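Local structure of E2A dna-binding protein (Human adenovirus 5, 2WB0) at residues P220-C223 against E224-K228; K65-V68 against T69-R73; L57-T60 against F61-N64. The protein binds single-stranded DNA and, by forming multimers, unwinds the template without ATP during the elongation phase of adenoviral strand-displacement replication. All blocks are in the same frame, centred on the assembly; numbering follows the deposited sequence.

Contact 1: residues P220-C223 against E224-K228; sequences PLRC and ECNSK. With ZN (zinc ion), chain C.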
loop_
_atom_site.group_PDB
_atom_site.type_symbol
_atom_site.label_atom_id
_atom_site.label_comp_id
_atom_site.label_asym_id
_atom_site.label_seq_id
_atom_site.Cartn_x
_atom_site.Cartn_y
_atom_site.Cartn_z
ATOM N N PRO A 220 -1.003 1.747 -1.516
ATOM C CA PRO A 220 -2.436 1.536 -1.643
ATOM C C PRO A 220 -3.249 2.549 -0.831
ATOM O O PRO A 220 -2.826 2.917 0.282
ATOM C CB PRO A 220 -2.634 0.110 -1.079
ATOM C CG PRO A 220 -1.524 0.038 0.021
ATOM C CD PRO A 220 -0.350 0.850 -0.532
ATOM N N LEU A 221 -4.408 2.942 -1.389
ATOM C CA LEU A 221 -5.408 3.747 -0.714
ATOM C C LEU A 221 -6.517 2.877 -0.178
ATOM O O LEU A 221 -7.296 3.348 0.696
ATOM C CB LEU A 221 -5.998 4.794 -1.648
ATOM C CG LEU A 221 -5.080 5.929 -2.032
ATOM C CD1 LEU A 221 -5.982 6.903 -2.752
ATOM C CD2 LEU A 221 -4.459 6.594 -0.831
ATOM N N ARG A 222 -6.560 1.602 -0.623
ATOM C CA ARG A 222 -7.666 0.736 -0.204
ATOM C C ARG A 222 -7.203 -0.627 0.189
ATOM O O ARG A 222 -6.382 -1.244 -0.501
ATOM C CB ARG A 222 -8.671 0.539 -1.367
ATOM C CG ARG A 222 -9.055 1.892 -2.006
ATOM C CD ARG A 222 -10.222 1.770 -3.015
ATOM N NE ARG A 222 -10.037 0.867 -4.156
ATOM C CZ ARG A 222 -10.044 1.237 -5.434
ATOM N NH1 ARG A 222 -10.039 2.549 -5.805
ATOM N NH2 ARG A 222 -9.938 0.267 -6.365
ATOM N N CYS A 223 -7.714 -1.095 1.312
ATOM C CA CYS A 223 -7.517 -2.476 1.705
ATOM C C CYS A 223 -8.884 -3.149 1.368
ATOM O O CYS A 223 -9.619 -2.630 0.562
ATOM C CB CYS A 223 -7.110 -2.609 3.159
ATOM S SG CYS A 223 -8.396 -2.002 4.308
ATOM N N GLU A 224 -9.211 -4.299 1.945
ATOM C CA GLU A 224 -10.513 -4.937 1.676
ATOM C C GLU A 224 -11.627 -4.127 2.269
ATOM O O GLU A 224 -12.713 -4.027 1.675
ATOM C CB GLU A 224 -10.540 -6.311 2.350
ATOM C CG GLU A 224 -9.476 -7.211 1.751
ATOM C CD GLU A 224 -9.462 -8.665 2.337
ATOM O OE1 GLU A 224 -10.550 -9.161 2.789
ATOM O OE2 GLU A 224 -8.337 -9.275 2.349
ATOM N N CYS A 225 -11.345 -3.487 3.427
ATOM C CA CYS A 225 -12.385 -2.775 4.150
ATOM C C CYS A 225 -13.011 -1.616 3.384
ATOM O O CYS A 225 -14.205 -1.374 3.552
ATOM C CB CYS A 225 -11.875 -2.268 5.529
ATOM S SG CYS A 225 -11.049 -3.570 6.521
ATOM N N ASN A 226 -12.217 -0.846 2.622
ATOM C CA ASN A 226 -12.781 0.209 1.809
ATOM C C ASN A 226 -12.530 -0.010 0.331
ATOM O O ASN A 226 -12.303 0.960 -0.403
ATOM C CB ASN A 226 -12.230 1.601 2.232
ATOM C CG ASN A 226 -10.694 1.656 2.213
ATOM O OD1 ASN A 226 -10.009 0.649 2.088
ATOM N ND2 ASN A 226 -10.173 2.841 2.404
ATOM N N SER A 227 -12.513 -1.249 -0.101
ATOM C CA SER A 227 -12.260 -1.474 -1.550
ATOM C C SER A 227 -13.442 -0.956 -2.392
ATOM O O SER A 227 -13.227 -0.556 -3.551
ATOM C CB SER A 227 -11.927 -2.929 -1.929
ATOM O OG SER A 227 -12.998 -3.713 -1.459
ATOM N N LYS A 228 -14.671 -0.965 -1.832
ATOM C CA LYS A 228 -15.812 -0.337 -2.568
ATOM C C LYS A 228 -16.133 1.086 -2.125
ATOM O O LYS A 228 -16.205 1.341 -0.917
ATOM C CB LYS A 228 -17.071 -1.207 -2.496
ATOM C CG LYS A 228 -16.865 -2.573 -3.099
ATOM C CD LYS A 228 -17.927 -3.547 -2.643
ATOM C CE LYS A 228 -17.666 -4.928 -3.275
ATOM N NZ LYS A 228 -16.588 -5.714 -2.565
HETATM ZN ZN ZN C . -8.775 -3.677 5.946
#

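Contact 2: residues K65-V68 against T69-R73; sequences KTFV and TMMGR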
loop_
_atom_site.group_PDB
_atom_site.type_symbol
_atom_site.label_atom_id
_atom_site.label_comp_id
_atom_site.label_asym_id
_atom_site.label_seq_id
_atom_site.Cartn_x
_atom_site.Cartn_y
_atom_site.Cartn_z
ATOM N N LYS A 65 -1.987 -13.827 -1.281
ATOM C CA LYS A 65 -3.301 -13.351 -1.683
ATOM C C LYS A 65 -3.245 -11.885 -2.016
ATOM O O LYS A 65 -3.804 -11.457 -3.051
ATOM C CB LYS A 65 -4.306 -13.570 -0.537
ATOM C CG LYS A 65 -5.679 -12.966 -0.823
ATOM C CD LYS A 65 -6.535 -13.092 0.470
ATOM C CE LYS A 65 -7.581 -11.994 0.611
ATOM N NZ LYS A 65 -8.312 -12.096 1.950
ATOM N N THR A 66 -2.564 -11.099 -1.164
ATOM C CA THR A 66 -2.527 -9.671 -1.403
ATOM C C THR A 66 -1.704 -9.399 -2.655
ATOM O O THR A 66 -2.067 -8.534 -3.407
ATOM C CB THR A 66 -1.926 -8.859 -0.246
ATOM O OG1 THR A 66 -2.645 -9.164 0.969
ATOM C CG2 THR A 66 -2.099 -7.337 -0.547
ATOM N N PHE A 67 -0.595 -10.110 -2.860
ATOM C CA PHE A 67 0.201 -9.865 -4.068
ATOM C C PHE A 67 -0.668 -10.090 -5.371
ATOM O O PHE A 67 -0.723 -9.239 -6.312
ATOM C CB PHE A 67 1.456 -10.769 -4.077
ATOM C CG PHE A 67 2.350 -10.509 -5.231
ATOM C CD1 PHE A 67 3.130 -9.366 -5.243
ATOM C CD2 PHE A 67 2.366 -11.376 -6.330
ATOM C CE1 PHE A 67 3.979 -9.042 -6.324
ATOM C CE2 PHE A 67 3.218 -11.113 -7.378
ATOM C CZ PHE A 67 3.999 -9.884 -7.397
ATOM N N VAL A 68 -1.348 -11.219 -5.412
ATOM C CA VAL A 68 -2.188 -11.565 -6.570
ATOM C C VAL A 68 -3.365 -10.604 -6.769
ATOM O O VAL A 68 -3.752 -10.247 -7.919
ATOM C CB VAL A 68 -2.668 -13.044 -6.411
ATOM C CG1 VAL A 68 -3.762 -13.360 -7.383
ATOM C CG2 VAL A 68 -1.476 -13.965 -6.577
ATOM N N THR A 69 -3.981 -10.225 -5.662
ATOM C CA THR A 69 -5.067 -9.221 -5.724
ATOM C C THR A 69 -4.597 -7.897 -6.292
ATOM O O THR A 69 -5.297 -7.273 -7.109
ATOM C CB THR A 69 -5.634 -9.001 -4.341
ATOM O OG1 THR A 69 -6.269 -10.235 -3.979
ATOM C CG2 THR A 69 -6.676 -7.812 -4.351
ATOM N N MET A 70 -3.390 -7.476 -5.901
ATOM C CA MET A 70 -2.912 -6.233 -6.442
ATOM C C MET A 70 -2.568 -6.390 -7.917
ATOM O O MET A 70 -2.819 -5.480 -8.696
ATOM C CB MET A 70 -1.741 -5.626 -5.658
ATOM C CG MET A 70 -2.111 -5.193 -4.237
ATOM S SD MET A 70 -3.558 -4.075 -4.099
ATOM C CE MET A 70 -2.862 -2.740 -5.059
ATOM N N MET A 71 -1.914 -7.471 -8.301
ATOM C CA MET A 71 -1.719 -7.670 -9.724
ATOM C C MET A 71 -3.084 -7.588 -10.468
ATOM O O MET A 71 -3.176 -7.004 -11.559
ATOM C CB MET A 71 -1.149 -9.072 -9.953
ATOM C CG MET A 71 0.362 -9.144 -9.691
ATOM S SD MET A 71 1.071 -10.737 -10.186
ATOM C CE MET A 71 1.254 -10.441 -11.880
ATOM N N GLY A 72 -4.095 -8.202 -9.868
ATOM C CA GLY A 72 -5.461 -8.151 -10.425
ATOM C C GLY A 72 -5.955 -6.733 -10.652
ATOM O O GLY A 72 -6.515 -6.401 -11.716
ATOM N N ARG A 73 -5.763 -5.871 -9.676
ATOM C CA ARG A 73 -6.156 -4.499 -9.853
ATOM C C ARG A 73 -5.362 -3.792 -10.952
ATOM O O ARG A 73 -5.896 -2.923 -11.678
ATOM C CB ARG A 73 -5.947 -3.747 -8.530
ATOM C CG ARG A 73 -6.824 -4.235 -7.314
ATOM C CD ARG A 73 -6.659 -3.178 -6.179
ATOM N NE ARG A 73 -7.090 -3.587 -4.799
ATOM C CZ ARG A 73 -6.864 -2.897 -3.664
ATOM N NH1 ARG A 73 -6.074 -1.783 -3.635
ATOM N NH2 ARG A 73 -7.388 -3.366 -2.503
#

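Contact 3: residues L57-T60 against F61-N64; sequences LQLT and FTSN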
loop_
_atom_site.group_PDB
_atom_site.type_symbol
_atom_site.label_atom_id
_atom_site.label_comp_id
_atom_site.label_asym_id
_atom_site.label_seq_id
_atom_site.Cartn_x
_atom_site.Cartn_y
_atom_site.Cartn_z
ATOM N N LEU A 57 9.026 -17.037 -7.228
ATOM C CA LEU A 57 9.038 -15.599 -6.820
ATOM C C LEU A 57 9.053 -15.557 -5.299
ATOM O O LEU A 57 8.292 -16.264 -4.694
ATOM C CB LEU A 57 7.799 -14.834 -7.343
ATOM C CG LEU A 57 7.457 -13.468 -6.692
ATOM C CD1 LEU A 57 8.490 -12.447 -7.112
ATOM C CD2 LEU A 57 6.058 -13.059 -7.158
ATOM N N GLN A 58 9.920 -14.743 -4.703
ATOM C CA GLN A 58 10.040 -14.613 -3.263
ATOM C C GLN A 58 9.339 -13.323 -2.812
ATOM O O GLN A 58 9.643 -12.252 -3.326
ATOM C CB GLN A 58 11.532 -14.570 -2.861
ATOM C CG GLN A 58 12.222 -15.965 -2.979
ATOM C CD GLN A 58 13.741 -15.914 -3.254
ATOM O OE1 GLN A 58 14.545 -16.369 -2.421
ATOM N NE2 GLN A 58 14.140 -15.365 -4.437
ATOM N N LEU A 59 8.352 -13.441 -1.938
ATOM C CA LEU A 59 7.648 -12.252 -1.424
ATOM C C LEU A 59 8.260 -11.945 -0.064
ATOM O O LEU A 59 8.746 -12.896 0.592
ATOM C CB LEU A 59 6.129 -12.547 -1.296
ATOM C CG LEU A 59 5.440 -12.719 -2.673
ATOM C CD1 LEU A 59 3.962 -13.007 -2.559
ATOM C CD2 LEU A 59 5.646 -11.510 -3.634
ATOM N N THR A 60 8.203 -10.684 0.392
ATOM C CA THR A 60 8.850 -10.342 1.674
ATOM C C THR A 60 7.865 -9.478 2.424
ATOM O O THR A 60 7.535 -8.367 1.934
ATOM C CB THR A 60 10.118 -9.514 1.471
ATOM O OG1 THR A 60 10.969 -10.196 0.555
ATOM C CG2 THR A 60 10.918 -9.348 2.841
ATOM N N PHE A 61 7.348 -10.009 3.543
ATOM C CA PHE A 61 6.257 -9.339 4.295
ATOM C C PHE A 61 5.060 -9.011 3.390
ATOM O O PHE A 61 4.421 -7.899 3.535
ATOM C CB PHE A 61 6.673 -8.006 4.907
ATOM C CG PHE A 61 7.951 -8.055 5.708
ATOM C CD1 PHE A 61 8.198 -9.083 6.652
ATOM C CD2 PHE A 61 8.916 -7.102 5.486
ATOM C CE1 PHE A 61 9.487 -9.116 7.351
ATOM C CE2 PHE A 61 10.102 -7.110 6.171
ATOM C CZ PHE A 61 10.378 -8.092 7.125
ATOM N N THR A 62 4.732 -9.912 2.490
ATOM C CA THR A 62 3.583 -9.707 1.626
ATOM C C THR A 62 2.857 -11.036 1.639
ATOM O O THR A 62 3.513 -12.069 1.563
ATOM C CB THR A 62 4.083 -9.441 0.210
ATOM O OG1 THR A 62 4.779 -8.225 0.208
ATOM C CG2 THR A 62 2.920 -9.407 -0.792
ATOM N N SER A 63 1.533 -11.025 1.748
ATOM C CA SER A 63 0.816 -12.308 1.652
ATOM C C SER A 63 0.567 -12.648 0.210
ATOM O O SER A 63 0.432 -11.732 -0.647
ATOM C CB SER A 63 -0.489 -12.281 2.398
ATOM O OG SER A 63 -1.472 -11.701 1.626
ATOM N N ASN A 64 0.564 -13.937 -0.100
ATOM C CA ASN A 64 0.344 -14.378 -1.511
ATOM C C ASN A 64 -0.944 -13.822 -2.090
ATOM O O ASN A 64 -0.988 -13.369 -3.227
ATOM C CB ASN A 64 0.273 -15.927 -1.634
ATOM C CG ASN A 64 1.622 -16.637 -1.271
ATOM O OD1 ASN A 64 2.687 -16.083 -1.449
ATOM N ND2 ASN A 64 1.532 -17.903 -0.755
#

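Contact 1: residues P220-C223 against E224-K228
Two first torsions set this zinc-binding loop: C223 carries SG between its backbone N and carbonyl carbon (chi1 63°), and N226 places CG in the same way (chi1 55°), which folds its amide back over R222. The amide then lies along the preceding backbone and meets it with both ends. OD1 of N226 accepts the N-H of C223 at 3.0 Å, lying nearly in line with the carbonyl (C=O...N angle 160°) and in its plane. At the other end ND2 of N226 reaches O of L221 only weakly, at 3.4 Å. The bond through OD1 does most to set the amide's rotation, and the contact of OD1 with R222 CA, 3.3 Å, shows how closely it sits on the chain.

C223 and C225 form a Cys-X-Cys ligand pair with E224 between them. C223 SG binds the zinc ion at 2.4 Å, C225 SG binds it at 2.3 Å, and C277 and C294 complete the four-sulfur site. C225 itself sits within a type I turn from E224 to S227, which presents its SG to the zinc ion; S227 OG also bonds back to E224 O at 3.2 Å. The aliphatic part of R222 packs beside this turn, with CD 3.4 Å from N226 O, while its guanidinium continues to the carbonyl of E91.

The N-H of C225 makes a weak, bent bond to C223 SG, at 3.4 Å. Four cysteine sulfurs around one zinc should leave the site negative, and such a backbone N-H may draw off a little of that charge.

Contact 2: residues K65-V68 against T69-R73
The first turns of helix 64-83, in the all-alpha part of the chain, hold this contact, which joins residues three or four apart along the helix. Regular helical bonds run from T69 N to K65 O, M70 N to T66 O, M71 N to F67 O and G72 N to V68 O; the third of these is close to straight, with an N-H...O angle of 173°. T69 adds a side-chain bond. Its hydroxyl lies anti to its own carbonyl carbon (chi1 -67°), which turns OG1 back down the helix to donate to K65 O at 2.9 Å. That carbonyl thus takes two donors from one residue, T69 N and T69 OG1, and they approach from opposite faces of its plane, OG1 standing well above it.

On another side of the helix F67 and M71 form a Met-aromatic contact. The ring of F67 leans toward the following turn, and M71 sends CG back over one of its faces, CG lying 4.2 Å from F67 CE2. SD of M71 sits 3.6 Å from F67 CE2 and 4.4 Å from the ring centroid, 48° off the normal, hence oblique to the ring and not centred above it. This pair belongs to the buried seam between helices: F67 also packs on A306 and M309 of helix 300-315, while M71 reaches C46 and L50 of helix 40-53.

M70 CG rests 3.4 Å from T66 O. Bends along the rest of the M70 chain carry its sulfur over one face of the R73 guanidinium, SD being 3.3 Å above that plane and offset toward its rim.

Contact 3: residues L57-T60 against F61-N64
Between T60 and T62, both extended, F61 takes positive backbone angles (phi 53°, psi 39°) in the left-handed region, and this one residue bends the chain without any hydrogen bond joining 57-60 to 61-64. On the outside of the bend T60 and F61 meet. T60 directs its methyl CG2 anti to its backbone N, which brings it over a face of the neighbouring ring: CG2 is 4.2 Å from the F61 centroid and 17° off the normal, a CH-pi contact offset toward the rim. The closest ring carbon is F61 CD2, 4.0 Å from T60 CG2. Beyond the pair, the F61 ring meets that of F245 at an inclined angle.

The inside of the bend is built on L59. Its CB lies 4.0 Å from T62 CB, and farther out L59 CD1 comes within 4.1 Å of the T62 methyl CG2. The same CD1 sits 3.5 Å from N64 OD1, so the leucine spans from the bend to the start of helix 64-83, where S63 is the N-cap residue.

Contact across the bend is therefore apolar or van der Waals, and these polar groups find partners outside the loop: T62 OG1 and T60 N both bond to D302 OD2, T62 OG1 also to S299 N, and T60 O to S299 OG. Anchoring to neighbouring strand and helix, more than bonds within the loop, appears to hold its shape.

In the fold
Along the chain contact 3 comes first, in the loop after helix 40-53, and runs directly into contact 2 on helix 64-83; contact 1 follows some 150 residues later, in the loop between strands 216-220 and 242-246. The centres of contacts 2 and 3 are about 11 Å apart, those of 1 and 2 about 12 Å, and those of 1 and 3 about 19 Å, this last pair not touching, with nearest atoms about 7 Å apart. F67 joins contacts 2 and 3 by packing on L57, L59 and T62. Across to the zinc loop, K65 makes a salt bridge with E224 and R73 probably a hydrogen bond with R222 O, joining the all-alpha and zinc-binding regions.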